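PDB 7CZO: uncharacterized protein HI_0666 from Haemophilus influenzae, which is the N-terminal domain of a HipA toxin and probably acts as a separate component of the three-part regulation of the HipBA toxin-antitoxin system. Local coordinates for residues 62-66 with 67-71. Sequence-based numbering, arbitrary orientation.
Sequences SLVPE and GWLKH
Trp-68 and Leu-69 both turn back to Val-64, illustrating how the first turn of a helix can pack against the loop that leads into it. Followed outward, the Trp-68 side chain starts at CB, which lies 3.5 Å from Pro-65 O. Having CG anti to the backbone N (chi1 176°) brings the six-membered part of the indole alongside Val-64, where Trp-68 CE3 comes to 3.4 Å from Val-64 CG1 and CZ3 to 3.8 Å. The valine methyl meets the ring obliquely. On Leu-69, CB sits 3.3 Å from Glu-66 O, CG lies near Pro-65 O, and the branch CD2 reaches Val-64 CG1 at 3.9 Å, giving that methyl two apolar partners. Backbone bonds hold the turn together. Pro-65 O accepts a hydrogen bond from Trp-68 N at 2.9 Å, the donor standing above the carbonyl plane, and takes a weak bond from Leu-69 N. Glu-66 O accepts one from Lys-70 N at 2.8 Å, almost straight on to the carbonyl. Val-64 and Trp-68 also touch Met-84, while Trp-68 meets the ring of Phe-87, so that both the loop and the short helix pack on helix 82-91. The arrangement is a helix N-terminus with Pro-65 at the N-cap, here within the HipA N-terminal domain.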
# COMPACT_ATOMS: atom_id res chain seq x y z
N SER A 62 4.20 -7.44 -2.68
CA SER A 62 3.75 -8.68 -3.37
C SER A 62 2.53 -8.47 -4.30
O SER A 62 2.30 -9.25 -5.19
CB SER A 62 3.42 -9.79 -2.37
OG SER A 62 2.05 -9.67 -1.96
N LEU A 63 1.76 -7.41 -4.07
CA LEU A 63 0.54 -7.13 -4.86
C LEU A 63 0.85 -6.54 -6.21
O LEU A 63 -0.03 -6.42 -7.04
CB LEU A 63 -0.38 -6.13 -4.13
CG LEU A 63 -0.85 -6.54 -2.73
CD1 LEU A 63 -1.96 -5.69 -2.14
CD2 LEU A 63 -1.32 -7.98 -2.76
N VAL A 64 2.08 -6.14 -6.43
CA VAL A 64 2.46 -5.57 -7.71
C VAL A 64 2.56 -6.70 -8.77
O VAL A 64 3.27 -7.68 -8.57
CB VAL A 64 3.79 -4.83 -7.57
CG1 VAL A 64 4.23 -4.30 -8.93
CG2 VAL A 64 3.64 -3.71 -6.56
N PRO A 65 1.84 -6.55 -9.90
CA PRO A 65 1.89 -7.67 -10.83
C PRO A 65 3.26 -7.88 -11.46
O PRO A 65 3.93 -6.91 -11.85
CB PRO A 65 0.84 -7.28 -11.90
CG PRO A 65 -0.04 -6.29 -11.24
CD PRO A 65 0.90 -5.51 -10.35
N GLU A 66 3.65 -9.15 -11.56
CA GLU A 66 4.83 -9.59 -12.27
C GLU A 66 4.97 -8.85 -13.56
O GLU A 66 5.96 -8.20 -13.81
CB GLU A 66 4.71 -11.07 -12.58
CG GLU A 66 5.14 -11.92 -11.40
CD GLU A 66 4.79 -13.38 -11.57
OE1 GLU A 66 4.47 -13.78 -12.72
OE2 GLU A 66 4.83 -14.10 -10.54
N GLY A 67 3.92 -8.92 -14.36
CA GLY A 67 3.87 -8.23 -15.61
C GLY A 67 4.40 -6.82 -15.65
O GLY A 67 5.01 -6.42 -16.64
N TRP A 68 4.17 -6.05 -14.60
CA TRP A 68 4.62 -4.65 -14.57
C TRP A 68 6.10 -4.56 -14.17
O TRP A 68 6.81 -3.64 -14.56
CB TRP A 68 3.78 -3.87 -13.58
CG TRP A 68 4.18 -2.48 -13.39
CD1 TRP A 68 3.74 -1.40 -14.08
CD2 TRP A 68 5.06 -1.98 -12.38
NE1 TRP A 68 4.31 -0.26 -13.59
CE2 TRP A 68 5.12 -0.58 -12.54
CE3 TRP A 68 5.78 -2.57 -11.35
CZ2 TRP A 68 5.90 0.24 -11.72
CZ3 TRP A 68 6.57 -1.75 -10.54
CH2 TRP A 68 6.61 -0.37 -10.73
N LEU A 69 6.54 -5.50 -13.35
CA LEU A 69 7.94 -5.60 -13.04
C LEU A 69 8.72 -6.03 -14.29
O LEU A 69 9.63 -5.31 -14.69
CB LEU A 69 8.16 -6.58 -11.88
CG LEU A 69 7.43 -6.21 -10.58
CD1 LEU A 69 7.48 -7.40 -9.62
CD2 LEU A 69 7.96 -4.93 -9.92
N LYS A 70 8.35 -7.15 -14.93
CA LYS A 70 9.01 -7.55 -16.19
C LYS A 70 9.06 -6.43 -17.25
O LYS A 70 10.00 -6.34 -18.02
CB LYS A 70 8.40 -8.80 -16.80
CG LYS A 70 8.49 -10.04 -15.92
CD LYS A 70 8.38 -11.32 -16.75
CE LYS A 70 9.73 -11.74 -17.39
NZ LYS A 70 9.87 -13.18 -17.85
N HIS A 71 8.10 -5.52 -17.25
CA HIS A 71 8.14 -4.38 -18.17
C HIS A 71 9.15 -3.31 -17.75
O HIS A 71 8.93 -2.12 -17.99
CB HIS A 71 6.74 -3.75 -18.22
CG HIS A 71 6.66 -2.54 -19.10
ND1 HIS A 71 6.36 -1.28 -18.61
CD2 HIS A 71 6.91 -2.39 -20.42
CE1 HIS A 71 6.40 -0.41 -19.60
NE2 HIS A 71 6.75 -1.05 -20.70